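Local atomic coordinates of BugD (Bordetella pertussis Tohama I, PDB entry 2F5X), a protein that binds aspartic acid and probably serves as the periplasmic solute receptor that feeds this ligand to a tripartite tricarboxylate-type transporter. Residues A39-P44 and P266-R271; P88-N93 and A145-A150; G106-V111 and A261-P266; G119-N124 and A130-K135; S151-T156 and P298-L303. All coordinates share one frame; numbering follows the deposited sequence.

How the contacts relate
The chain first lays down helix 30-46, whose segment A39-P44 packs against P266-R271; contact 1 thus closes a long loop with contacts 2, 3 and 4 nested inside. Next come P88-N93, which contact 2 joins to the ligand-binding turn A145-A150, and strand segment G106-V111, which meets A261-P266 in contact 3, so contacts 2 and 3 cross. Contact 4 is a short loop within both, folding the loop after strand 102-117 back onto helix 126-136. S151-T156 then reaches forward to helix 286-306, so contact 5 crosses contacts 1 and 3 but follows 2 and 4. Contacts 1 and 3 share P266 and touch; contacts 2 and 5 touch beside the aspartic acid.

Contact 1 (A39-P44 and P266-R271)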
# COMPACT_ATOMS: atom_id res chain seq x y z
N ALA A 39 -3.63 -15.25 -2.87
CA ALA A 39 -4.30 -16.36 -2.18
C ALA A 39 -4.56 -17.51 -3.15
O ALA A 39 -4.34 -18.68 -2.82
CB ALA A 39 -5.61 -15.86 -1.54
N GLU A 40 -5.00 -17.17 -4.36
CA GLU A 40 -5.27 -18.17 -5.39
C GLU A 40 -3.99 -18.85 -5.88
O GLU A 40 -3.97 -20.08 -6.05
CB GLU A 40 -6.02 -17.53 -6.56
CG GLU A 40 -6.33 -18.48 -7.69
CD GLU A 40 -7.22 -17.87 -8.75
OE1 GLU A 40 -7.84 -16.81 -8.50
OE2 GLU A 40 -7.31 -18.47 -9.85
N SER A 41 -2.94 -18.06 -6.11
CA SER A 41 -1.71 -18.60 -6.69
C SER A 41 -0.91 -19.45 -5.72
O SER A 41 -0.13 -20.32 -6.15
CB SER A 41 -0.83 -17.50 -7.31
OG SER A 41 -0.31 -16.62 -6.33
N MSE A 42 -1.08 -19.22 -4.42
CA MSE A 42 -0.35 -19.98 -3.40
C MSE A 42 -0.94 -21.36 -3.16
O MSE A 42 -0.25 -22.26 -2.67
CB MSE A 42 -0.33 -19.23 -2.07
CG MSE A 42 0.65 -18.09 -2.01
SE MSE A 42 0.48 -17.10 -0.34
CE MSE A 42 1.43 -18.28 0.83
N ARG A 43 -2.22 -21.52 -3.50
CA ARG A 43 -2.97 -22.73 -3.15
C ARG A 43 -2.34 -24.08 -3.56
O ARG A 43 -2.29 -24.99 -2.72
CB ARG A 43 -4.43 -22.62 -3.63
CG ARG A 43 -5.32 -23.80 -3.19
CD ARG A 43 -6.74 -23.67 -3.68
NE ARG A 43 -7.60 -24.74 -3.16
CZ ARG A 43 -8.78 -25.06 -3.68
NH1 ARG A 43 -9.26 -24.40 -4.73
NH2 ARG A 43 -9.49 -26.04 -3.14
N PRO A 44 -1.89 -24.25 -4.81
CA PRO A 44 -1.32 -25.53 -5.24
C PRO A 44 -0.14 -25.99 -4.37
O PRO A 44 -0.04 -27.18 -4.06
CB PRO A 44 -0.84 -25.25 -6.67
CG PRO A 44 -1.77 -24.20 -7.13
CD PRO A 44 -1.92 -23.29 -5.93
N PRO A 266 2.12 -17.61 -13.32
CA PRO A 266 1.77 -16.75 -14.46
C PRO A 266 0.48 -15.95 -14.32
O PRO A 266 0.45 -14.79 -14.74
CB PRO A 266 1.64 -17.73 -15.64
CG PRO A 266 2.29 -18.97 -15.21
CD PRO A 266 2.24 -19.03 -13.72
N LYS A 267 -0.57 -16.57 -13.78
CA LYS A 267 -1.85 -15.86 -13.62
C LYS A 267 -1.70 -14.68 -12.67
O LYS A 267 -2.15 -13.56 -12.95
CB LYS A 267 -2.95 -16.81 -13.13
CG LYS A 267 -4.34 -16.15 -13.08
CD LYS A 267 -5.41 -17.10 -12.57
CE LYS A 267 -6.75 -16.38 -12.42
NZ LYS A 267 -7.87 -17.32 -12.14
N PHE A 268 -1.06 -14.94 -11.54
CA PHE A 268 -0.79 -13.87 -10.58
C PHE A 268 0.02 -12.75 -11.23
O PHE A 268 -0.34 -11.58 -11.14
CB PHE A 268 -0.07 -14.42 -9.34
CG PHE A 268 0.32 -13.36 -8.35
CD1 PHE A 268 -0.64 -12.74 -7.55
CD2 PHE A 268 1.65 -12.95 -8.24
CE1 PHE A 268 -0.29 -11.74 -6.64
CE2 PHE A 268 2.01 -11.95 -7.34
CZ PHE A 268 1.02 -11.34 -6.54
N GLN A 269 1.11 -13.11 -11.91
CA GLN A 269 1.98 -12.12 -12.55
C GLN A 269 1.29 -11.30 -13.65
O GLN A 269 1.53 -10.10 -13.77
CB GLN A 269 3.28 -12.77 -13.05
CG GLN A 269 4.21 -13.21 -11.91
CD GLN A 269 5.63 -12.63 -11.99
OE1 GLN A 269 6.54 -13.10 -11.29
NE2 GLN A 269 5.82 -11.62 -12.84
N GLU A 270 0.41 -11.94 -14.42
CA GLU A 270 -0.36 -11.23 -15.45
C GLU A 270 -1.26 -10.18 -14.82
O GLU A 270 -1.31 -9.04 -15.29
CB GLU A 270 -1.19 -12.19 -16.30
CG GLU A 270 -1.93 -11.53 -17.47
CD GLU A 270 -1.06 -10.58 -18.30
OE1 GLU A 270 0.11 -10.91 -18.60
OE2 GLU A 270 -1.56 -9.49 -18.65
N ARG A 271 -1.97 -10.56 -13.76
CA ARG A 271 -2.86 -9.62 -13.07
C ARG A 271 -2.06 -8.47 -12.48
O ARG A 271 -2.47 -7.31 -12.60
CB ARG A 271 -3.72 -10.31 -12.00
CG ARG A 271 -4.72 -9.35 -11.31
CD ARG A 271 -5.80 -8.80 -12.23
NE ARG A 271 -6.79 -7.98 -11.52
CZ ARG A 271 -7.46 -6.96 -12.06
NH1 ARG A 271 -7.26 -6.60 -13.32
NH2 ARG A 271 -8.34 -6.28 -11.32
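E40 and S41 on helix 30-46 face K267 and F268 on helix 266-274, a partly buried helix-helix contact on the outer part of this periplasmic binding protein, on the opposite side of the chain's centre from contacts 2 and 5. The helices come closest at S41 and F268, whose CA atoms are 6.2 Å apart.

The charged part is a salt bridge. K267 is stretched out along its whole length and E40 is also extended, so two long side chains leave their helices and cross at about a right angle, which brings K267 NZ to one carboxylate oxygen. K267 NZ gives a hydrogen bond to E40 OE2 at 2.6 Å, approaching on the syn side of the carboxylate and 22° out of its plane. E40 OE1 stays farther off, 3.7 Å from K267 NZ, which makes the grip one-sided. Both residues are exposed, and solvent probably weakens the pull of the charges.

The inner part is apolar in character. S41 CB lies 3.8 Å from F268 CB, with both residues buried. F268 CG stands anti to the backbone N (chi1 176°), which sends the ring past S41 toward S37 and L38 of helix 30-46 and toward L263 on helix 249-263.

The hydroxyl of S41 lies within hydrogen-bonding reach of two carbonyl oxygens, G262 O of helix 249-263 and L38 O of its own helix, which must share its one proton. D265 OD2 meanwhile caps F268 N at the start of helix 266-274. Against F268 itself, S41 OG makes a plain van der Waals contact, 3.7 Å from F268 CB.

Contact 2 (P88-N93 and A145-A150); sequences PSLYKN and AGIGAA. With ASP (aspartic acid), chain D.
Y91 OH donates a 2.7 Å hydrogen bond to I147 O, and this short bond pins the loop P88-N93 to the turn that leads into the ligand site. The carbonyl oxygen sits at the edge of the Y91 ring, in the ring plane. At the carbonyl the angle C=O...OH is 126°, a usual direction of approach, but the hydroxyl is tilted 33° from the carbonyl plane.

Around this bond the packing is apolar. I147 CG2 reaches between the two loop residues, 3.7 Å from L90 CB and 3.9 Å from Y91 CZ. L90 turns one methyl onto the peptide beyond, with CD1 3.6 Å from G148 N.

I147 and G148 are the two central residues of a type II beta turn from G146 to A149, closed by A149 N bonding to G146 O at 2.9 Å. G148 takes the positive phi (107°) that this turn type requires at its third position and that suits glycine. The turn delivers A149 as the N-cap of helix 150-162, and A150 N, in the first turn, hydrogen-bonds to OD2 of the bound aspartic acid at 2.8 Å. A149 CB packs against the same oxygen. L90 and Y91 brace I147 and G148, the middle of the turn, and so probably help to position A149 and A150, which touch the ligand.

H152 of helix 150-162 touches both L90 and I147, and F304 of helix 286-306 packs on L90. The contact therefore lies between these two helices, just past the end of strand 141-144.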
# COMPACT_ATOMS: atom_id res chain seq x y z
N PRO A 88 5.25 3.10 12.80
CA PRO A 88 6.08 3.27 13.99
C PRO A 88 6.61 4.70 14.20
O PRO A 88 6.99 5.02 15.32
CB PRO A 88 7.24 2.29 13.76
CG PRO A 88 6.64 1.24 12.87
CD PRO A 88 5.79 2.05 11.91
N SER A 89 6.61 5.53 13.15
CA SER A 89 7.01 6.93 13.28
C SER A 89 5.81 7.86 13.41
O SER A 89 5.97 9.08 13.55
CB SER A 89 7.86 7.37 12.08
OG SER A 89 9.04 6.59 12.02
N LEU A 90 4.60 7.29 13.38
CA LEU A 90 3.38 8.10 13.32
C LEU A 90 2.51 7.92 14.54
O LEU A 90 1.65 8.75 14.84
CB LEU A 90 2.58 7.73 12.06
CG LEU A 90 3.26 8.11 10.74
CD1 LEU A 90 2.57 7.41 9.55
CD2 LEU A 90 3.28 9.64 10.56
N TYR A 91 2.71 6.81 15.24
CA TYR A 91 1.98 6.49 16.45
C TYR A 91 2.95 6.25 17.59
O TYR A 91 3.94 5.54 17.42
CB TYR A 91 1.14 5.22 16.27
CG TYR A 91 0.02 5.35 15.27
CD1 TYR A 91 -1.22 5.85 15.66
CD2 TYR A 91 0.19 4.96 13.95
CE1 TYR A 91 -2.26 5.96 14.76
CE2 TYR A 91 -0.84 5.07 13.02
CZ TYR A 91 -2.07 5.58 13.44
OH TYR A 91 -3.11 5.69 12.57
N LYS A 92 2.63 6.81 18.75
CA LYS A 92 3.38 6.53 19.96
C LYS A 92 3.37 5.04 20.26
O LYS A 92 4.39 4.48 20.65
CB LYS A 92 2.82 7.33 21.14
CG LYS A 92 3.00 8.83 20.97
CD LYS A 92 2.83 9.57 22.27
CE LYS A 92 3.23 11.03 22.12
NZ LYS A 92 2.56 11.88 23.14
N ASN A 93 2.22 4.41 20.06
CA ASN A 93 2.12 2.96 20.09
C ASN A 93 1.25 2.41 18.97
O ASN A 93 0.02 2.37 19.09
CB ASN A 93 1.63 2.43 21.43
CG ASN A 93 1.82 0.91 21.57
OD1 ASN A 93 2.28 0.21 20.64
ND2 ASN A 93 1.48 0.40 22.75
N ALA A 145 -6.31 6.70 3.52
CA ALA A 145 -6.82 5.52 4.21
C ALA A 145 -6.33 5.47 5.67
O ALA A 145 -6.14 4.39 6.24
CB ALA A 145 -6.46 4.23 3.43
N GLY A 146 -6.15 6.66 6.25
CA GLY A 146 -5.78 6.82 7.65
C GLY A 146 -4.29 6.99 7.85
O GLY A 146 -3.51 6.59 6.98
N ILE A 147 -3.89 7.58 8.98
CA ILE A 147 -2.48 7.77 9.31
C ILE A 147 -1.78 6.40 9.32
O ILE A 147 -2.22 5.48 10.02
CB ILE A 147 -2.34 8.49 10.68
CG1 ILE A 147 -2.87 9.93 10.59
CG2 ILE A 147 -0.88 8.49 11.16
CD1 ILE A 147 -3.12 10.59 11.92
N GLY A 148 -0.71 6.27 8.53
CA GLY A 148 -0.07 4.97 8.36
C GLY A 148 -0.30 4.33 7.00
O GLY A 148 0.39 3.37 6.65
N ALA A 149 -1.27 4.83 6.24
CA ALA A 149 -1.60 4.24 4.93
C ALA A 149 -0.61 4.69 3.85
O ALA A 149 0.13 5.66 4.04
CB ALA A 149 -3.04 4.61 4.53
N ALA A 150 -0.63 4.01 2.71
CA ALA A 150 0.16 4.40 1.55
C ALA A 150 -0.32 5.76 1.05
O ALA A 150 0.48 6.66 0.75
CB ALA A 150 0.04 3.35 0.44
N ASP D . -3.37 -0.19 0.54
CA ASP D . -4.58 0.38 1.22
C ASP D . -5.84 -0.39 0.86
O ASP D . -6.96 0.15 0.95
CB ASP D . -4.75 1.85 0.85
CG ASP D . -3.64 2.71 1.40
OD1 ASP D . -3.56 3.89 0.97
OD2 ASP D . -2.81 2.29 2.25
OXT ASP D . -5.72 -1.55 0.48

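Contact 3 (G106-V111 and A261-P266); sequences GLVVDV and AGLADP
L263 pushes its two methyl groups against the backbone of strand 102-117 at L107 and V108. CD1 comes to rest over two successive carbonyls, 3.6 Å from L107 O and 3.7 Å from V108 O. The other methyl, CD2, lies 3.9 Å from V108 CG1. The two side chains cross at about a right angle.

The backbone of V108 departs from a regular strand, with psi at -71°, and this local twist helps turn both carbonyls toward the helix. Backbone bonds hold the strand in place: G106 with M241 and V109 with H239 on strand 236-244, V108 with L280, just after strand 278-279, which also pairs with strand 102-117.

Farther out, L38 of helix 30-46 packs on V108, while F268 of helix 266-274 touches both L263 and V109. The contact thus seats the end of helix 249-263, just before the turn to helix 266-274, on the sheet.

No hydrogen bond crosses this interface. L107 O is buried beside L263 with no polar partner in the model, a desolvation cost that the apolar packing probably has to offset.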
# COMPACT_ATOMS: atom_id res chain seq x y z
N GLY A 106 8.37 -12.95 3.47
CA GLY A 106 9.04 -12.42 2.30
C GLY A 106 8.36 -11.22 1.70
O GLY A 106 7.23 -10.86 2.07
N LEU A 107 9.06 -10.58 0.77
CA LEU A 107 8.48 -9.51 -0.04
C LEU A 107 7.55 -10.11 -1.10
O LEU A 107 7.61 -11.31 -1.40
CB LEU A 107 9.56 -8.63 -0.67
CG LEU A 107 10.23 -7.70 0.37
CD1 LEU A 107 11.61 -7.25 -0.07
CD2 LEU A 107 9.32 -6.48 0.67
N VAL A 108 6.67 -9.27 -1.65
CA VAL A 108 5.57 -9.73 -2.49
C VAL A 108 5.53 -8.93 -3.80
O VAL A 108 5.86 -9.46 -4.87
CB VAL A 108 4.21 -9.62 -1.72
CG1 VAL A 108 3.04 -10.06 -2.58
CG2 VAL A 108 4.27 -10.45 -0.42
N VAL A 109 5.14 -7.66 -3.72
CA VAL A 109 5.06 -6.78 -4.89
C VAL A 109 5.53 -5.38 -4.51
O VAL A 109 5.59 -5.03 -3.33
CB VAL A 109 3.60 -6.68 -5.47
CG1 VAL A 109 3.14 -7.99 -6.09
CG2 VAL A 109 2.60 -6.20 -4.40
N ASP A 110 5.83 -4.57 -5.52
CA ASP A 110 6.12 -3.15 -5.34
C ASP A 110 5.18 -2.37 -6.28
O ASP A 110 5.21 -2.57 -7.49
CB ASP A 110 7.60 -2.89 -5.66
CG ASP A 110 8.04 -1.47 -5.37
OD1 ASP A 110 7.27 -0.67 -4.80
OD2 ASP A 110 9.18 -1.07 -5.70
N VAL A 111 4.33 -1.52 -5.70
CA VAL A 111 3.24 -0.87 -6.44
C VAL A 111 3.43 0.63 -6.49
O VAL A 111 3.58 1.27 -5.45
CB VAL A 111 1.86 -1.20 -5.80
CG1 VAL A 111 0.68 -0.71 -6.67
CG2 VAL A 111 1.74 -2.72 -5.56
N ALA A 261 6.24 -19.76 -4.77
CA ALA A 261 5.49 -20.38 -5.85
C ALA A 261 4.36 -19.47 -6.31
O ALA A 261 4.10 -19.33 -7.50
CB ALA A 261 4.96 -21.72 -5.42
N GLY A 262 3.69 -18.83 -5.35
CA GLY A 262 2.62 -17.88 -5.66
C GLY A 262 3.09 -16.71 -6.51
O GLY A 262 2.38 -16.26 -7.40
N LEU A 263 4.29 -16.20 -6.23
CA LEU A 263 4.82 -15.08 -6.99
C LEU A 263 5.27 -15.51 -8.37
O LEU A 263 5.19 -14.72 -9.31
CB LEU A 263 5.97 -14.39 -6.27
CG LEU A 263 5.73 -13.77 -4.89
CD1 LEU A 263 6.95 -12.96 -4.49
CD2 LEU A 263 4.45 -12.90 -4.86
N ALA A 264 5.74 -16.75 -8.48
CA ALA A 264 6.25 -17.28 -9.75
C ALA A 264 5.14 -17.73 -10.69
O ALA A 264 5.41 -18.14 -11.81
CB ALA A 264 7.23 -18.45 -9.48
N ASP A 265 3.89 -17.64 -10.23
CA ASP A 265 2.74 -18.10 -10.99
C ASP A 265 2.34 -17.12 -12.10
O ASP A 265 2.21 -15.92 -11.85
CB ASP A 265 1.57 -18.29 -10.03
CG ASP A 265 0.29 -18.65 -10.73
OD1 ASP A 265 0.12 -19.84 -11.06
OD2 ASP A 265 -0.59 -17.81 -10.98
N PRO A 266 2.12 -17.61 -13.32
CA PRO A 266 1.77 -16.75 -14.46
C PRO A 266 0.48 -15.95 -14.32
O PRO A 266 0.45 -14.79 -14.74
CB PRO A 266 1.64 -17.73 -15.64
CG PRO A 266 2.29 -18.97 -15.21
CD PRO A 266 2.24 -19.03 -13.72

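Contact 4 (G119-N124 and A130-K135)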
# COMPACT_ATOMS: atom_id res chain seq x y z
N GLY A 119 -13.64 13.24 -11.35
CA GLY A 119 -13.69 13.34 -12.80
C GLY A 119 -13.93 14.73 -13.37
O GLY A 119 -13.61 14.98 -14.53
N ASP A 120 -14.48 15.62 -12.56
CA ASP A 120 -14.76 16.99 -12.99
C ASP A 120 -13.89 18.04 -12.29
O ASP A 120 -14.21 19.24 -12.33
CB ASP A 120 -16.24 17.32 -12.79
CG ASP A 120 -16.65 17.29 -11.33
OD1 ASP A 120 -15.93 16.70 -10.49
OD2 ASP A 120 -17.71 17.83 -10.94
N PHE A 121 -12.81 17.61 -11.66
CA PHE A 121 -11.86 18.55 -11.04
C PHE A 121 -11.28 19.46 -12.12
O PHE A 121 -10.84 18.97 -13.15
CB PHE A 121 -10.75 17.77 -10.34
CG PHE A 121 -10.13 18.48 -9.17
CD1 PHE A 121 -10.93 19.03 -8.16
CD2 PHE A 121 -8.75 18.59 -9.06
CE1 PHE A 121 -10.35 19.68 -7.06
CE2 PHE A 121 -8.16 19.24 -7.97
CZ PHE A 121 -8.97 19.78 -6.97
N PRO A 122 -11.32 20.78 -11.93
CA PRO A 122 -10.91 21.70 -13.01
C PRO A 122 -9.53 21.49 -13.69
O PRO A 122 -9.55 21.48 -14.93
CB PRO A 122 -11.04 23.09 -12.38
CG PRO A 122 -12.12 22.91 -11.36
CD PRO A 122 -11.83 21.52 -10.75
N PRO A 123 -8.42 21.33 -12.97
CA PRO A 123 -7.12 21.19 -13.66
C PRO A 123 -7.00 19.95 -14.54
O PRO A 123 -7.53 18.89 -14.22
CB PRO A 123 -6.10 21.15 -12.51
CG PRO A 123 -6.86 20.83 -11.29
CD PRO A 123 -8.27 21.28 -11.50
N ASN A 124 -6.30 20.11 -15.66
CA ASN A 124 -6.14 19.02 -16.62
C ASN A 124 -4.75 18.42 -16.66
O ASN A 124 -4.54 17.42 -17.33
CB ASN A 124 -6.57 19.47 -18.02
CG ASN A 124 -8.07 19.63 -18.13
OD1 ASN A 124 -8.81 18.97 -17.42
ND2 ASN A 124 -8.52 20.51 -19.02
N ALA A 130 -1.08 21.84 -9.42
CA ALA A 130 -0.33 22.52 -8.36
C ALA A 130 -0.83 23.95 -8.17
O ALA A 130 -1.03 24.40 -7.04
CB ALA A 130 1.16 22.50 -8.66
N GLU A 131 -1.05 24.64 -9.29
CA GLU A 131 -1.51 26.03 -9.28
C GLU A 131 -2.90 26.12 -8.67
O GLU A 131 -3.16 26.99 -7.83
CB GLU A 131 -1.51 26.60 -10.70
CG GLU A 131 -0.11 26.74 -11.28
CD GLU A 131 -0.08 27.02 -12.78
OE1 GLU A 131 -1.04 26.66 -13.49
OE2 GLU A 131 0.94 27.58 -13.24
N TYR A 132 -3.78 25.22 -9.09
CA TYR A 132 -5.16 25.17 -8.60
C TYR A 132 -5.23 24.87 -7.10
O TYR A 132 -6.01 25.50 -6.36
CB TYR A 132 -5.96 24.13 -9.39
CG TYR A 132 -7.43 24.16 -9.08
CD1 TYR A 132 -8.27 25.07 -9.72
CD2 TYR A 132 -7.98 23.31 -8.12
CE1 TYR A 132 -9.64 25.11 -9.44
CE2 TYR A 132 -9.34 23.33 -7.83
CZ TYR A 132 -10.16 24.25 -8.49
OH TYR A 132 -11.51 24.30 -8.21
N VAL A 133 -4.44 23.90 -6.64
CA VAL A 133 -4.44 23.52 -5.23
C VAL A 133 -3.90 24.67 -4.36
O VAL A 133 -4.46 24.98 -3.31
CB VAL A 133 -3.67 22.20 -4.97
CG1 VAL A 133 -3.49 21.95 -3.46
CG2 VAL A 133 -4.38 21.02 -5.65
N LYS A 134 -2.82 25.31 -4.80
CA LYS A 134 -2.29 26.47 -4.09
C LYS A 134 -3.28 27.63 -3.98
O LYS A 134 -3.40 28.27 -2.92
CB LYS A 134 -0.98 26.95 -4.73
CG LYS A 134 0.17 26.00 -4.53
CD LYS A 134 1.38 26.44 -5.32
CE LYS A 134 2.53 25.50 -5.10
NZ LYS A 134 3.27 25.86 -3.86
N LYS A 135 -4.00 27.90 -5.07
CA LYS A 135 -4.93 29.03 -5.12
C LYS A 135 -6.23 28.76 -4.37
O LYS A 135 -6.80 29.68 -3.75
CB LYS A 135 -5.22 29.39 -6.59
CG LYS A 135 -6.05 30.66 -6.77
CD LYS A 135 -6.71 30.70 -8.14
CE LYS A 135 -7.71 31.84 -8.25
NZ LYS A 135 -9.02 31.51 -7.61
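The backbone at P123 runs past helix 126-136 with its CA 6.7 Å from that of Y132, in a loop that leaves strand 102-117 and doubles back onto the helix it introduces. Y132 is the centre of the contact: with chi1 at -172° its CB-CG bond throws the ring out from the helix into a cluster of F121, P122 and P123.

Each loop residue takes a different part of the ring. With F121 the tyrosine forms an edge-to-face pair: the edge of Y132 points at the face of F121, the centroids 5.2 Å apart and the planes at 77°. The closest atoms are F121 CZ and Y132 CE2, at 3.7 Å. P123 instead lies over one face of the tyrosine in a CH-pi contact, its CD 4.0 Å from the Y132 centroid and 18° off the normal; its CG also reaches back to Y132 CB. P122 approaches the far end of the ring obliquely, with P122 CG 3.5 Å from Y132 OH.

The surroundings continue the apolar theme. L129 of the same helix touches F121 and P123, and I140 packs on both F121 and Y132. The loop carbonyls are served from another side: F121 O accepts a hydrogen bond from K206 NZ, and P123 O is bonded to Y208 OH. A polar tie from loop to helix lies nearby, N124 N to E128 OE1.

Two successive prolines bring no backbone N-H to the interface, and no hydrogen bond crosses it. Y132 is probably held among these rings mainly by dispersion, with weak C-H and ring-edge electrostatics.

Contact 5 (S151-T156 and P298-L303). With ASP (aspartic acid), chain D.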
# COMPACT_ATOMS: atom_id res chain seq x y z
N SER A 151 -1.64 5.91 0.98
CA SER A 151 -2.25 7.16 0.54
C SER A 151 -1.98 8.28 1.53
O SER A 151 -1.96 9.45 1.15
CB SER A 151 -3.77 6.97 0.33
OG SER A 151 -4.38 6.41 1.49
N HIS A 152 -1.75 7.93 2.80
CA HIS A 152 -1.37 8.92 3.80
C HIS A 152 0.06 9.42 3.58
O HIS A 152 0.31 10.63 3.62
CB HIS A 152 -1.53 8.37 5.22
CG HIS A 152 -0.89 9.23 6.27
ND1 HIS A 152 0.30 8.90 6.87
CD2 HIS A 152 -1.28 10.41 6.81
CE1 HIS A 152 0.63 9.86 7.73
NE2 HIS A 152 -0.31 10.79 7.70
N LEU A 153 0.99 8.48 3.37
CA LEU A 153 2.38 8.82 3.09
C LEU A 153 2.49 9.72 1.85
O LEU A 153 3.09 10.81 1.90
CB LEU A 153 3.23 7.55 2.91
CG LEU A 153 4.64 7.76 2.33
CD1 LEU A 153 5.51 8.63 3.27
CD2 LEU A 153 5.31 6.43 2.07
N CYS A 154 1.89 9.29 0.75
CA CYS A 154 1.96 10.06 -0.48
C CYS A 154 1.24 11.40 -0.32
O CYS A 154 1.75 12.42 -0.78
CB CYS A 154 1.38 9.28 -1.64
SG CYS A 154 1.55 10.09 -3.25
N GLY A 155 0.09 11.40 0.34
CA GLY A 155 -0.64 12.63 0.60
C GLY A 155 0.17 13.62 1.41
O GLY A 155 0.15 14.83 1.13
N THR A 156 0.91 13.12 2.40
CA THR A 156 1.76 13.98 3.22
C THR A 156 2.84 14.60 2.34
O THR A 156 3.09 15.81 2.42
CB THR A 156 2.41 13.15 4.37
OG1 THR A 156 1.38 12.78 5.31
CG2 THR A 156 3.35 14.02 5.19
N PRO A 298 13.69 3.85 9.45
CA PRO A 298 14.44 5.09 9.62
C PRO A 298 14.28 6.06 8.44
O PRO A 298 14.29 7.28 8.66
CB PRO A 298 15.90 4.63 9.75
CG PRO A 298 15.83 3.16 10.02
CD PRO A 298 14.57 2.67 9.39
N GLN A 299 14.11 5.54 7.22
CA GLN A 299 13.93 6.44 6.08
C GLN A 299 12.67 7.30 6.23
O GLN A 299 12.73 8.53 6.14
CB GLN A 299 13.89 5.68 4.76
CG GLN A 299 13.69 6.57 3.55
CD GLN A 299 13.47 5.79 2.28
OE1 GLN A 299 14.35 5.05 1.85
NE2 GLN A 299 12.31 5.95 1.67
N TRP A 300 11.54 6.65 6.48
CA TRP A 300 10.30 7.41 6.67
C TRP A 300 10.31 8.24 7.95
O TRP A 300 9.70 9.31 7.99
CB TRP A 300 9.08 6.50 6.58
CG TRP A 300 9.03 5.73 5.29
CD1 TRP A 300 8.98 4.36 5.14
CD2 TRP A 300 9.03 6.27 3.96
NE1 TRP A 300 8.95 4.03 3.80
CE2 TRP A 300 8.98 5.18 3.06
CE3 TRP A 300 9.08 7.57 3.43
CZ2 TRP A 300 8.96 5.34 1.66
CZ3 TRP A 300 9.06 7.74 2.03
CH2 TRP A 300 9.01 6.62 1.18
N ALA A 301 11.02 7.78 8.97
CA ALA A 301 11.15 8.54 10.21
C ALA A 301 11.73 9.92 9.93
O ALA A 301 11.24 10.94 10.44
CB ALA A 301 12.00 7.79 11.23
N GLU A 302 12.78 9.95 9.10
CA GLU A 302 13.45 11.20 8.74
C GLU A 302 12.54 12.09 7.90
O GLU A 302 12.50 13.29 8.12
CB GLU A 302 14.79 10.93 8.04
CG GLU A 302 15.59 12.20 7.70
CD GLU A 302 16.08 12.98 8.92
OE1 GLU A 302 16.16 12.42 10.04
OE2 GLU A 302 16.39 14.18 8.75
N LEU A 303 11.81 11.50 6.95
CA LEU A 303 10.84 12.24 6.14
C LEU A 303 9.80 12.95 7.01
O LEU A 303 9.55 14.14 6.82
CB LEU A 303 10.16 11.32 5.12
CG LEU A 303 9.22 12.00 4.11
CD1 LEU A 303 9.35 11.37 2.73
CD2 LEU A 303 7.76 11.97 4.57
N ASP D . -3.37 -0.19 0.54
CA ASP D . -4.58 0.38 1.22
C ASP D . -5.84 -0.39 0.86
O ASP D . -6.96 0.15 0.95
CB ASP D . -4.75 1.85 0.85
CG ASP D . -3.64 2.71 1.40
OD1 ASP D . -3.56 3.89 0.97
OD2 ASP D . -2.81 2.29 2.25
OXT ASP D . -5.72 -1.55 0.48
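The indole of W300 is layered: L153 CD2 lies over one face, 3.7 Å above the plane, and Q299 NE2 sits above the opposite face, while L303 CD1 meets the edge in plane. The leucine contact is a well-centred CH-pi interaction, with CD2 3.7 Å from the centroid of W300's six-membered ring and only 9° off its normal. The second methyl, L153 CD1, extends the overlap toward the rim, 3.7 Å from W300 CE3, and also touches L303 CD2 at 4.2 Å. The L153 side chain, with chi1 at 168°, carries its branches across to the ring at about a right angle. The indole's rotation is further set by its NE1, which is hydrogen-bonded to Q296 OE1 one turn earlier on its own helix.

Two residues before L153, S151 works in the ligand pocket. Its backbone N donates to OD1 of the bound aspartic acid at 2.8 Å, and S151 OG donates to the same OD1 at 2.7 Å. A145 N in turn bonds to S151 OG and so helps to place the hydroxyl. The helix N terminus probably favours the ligand's negative charge.

The contact joins helix 150-162, which has the ligand at its start, to helix 286-306 near the C terminus. W300 also packs on S85 and T86 of helix 83-86, and from helix 150-162 the disulfide C154-C190 leads to strand 188-192.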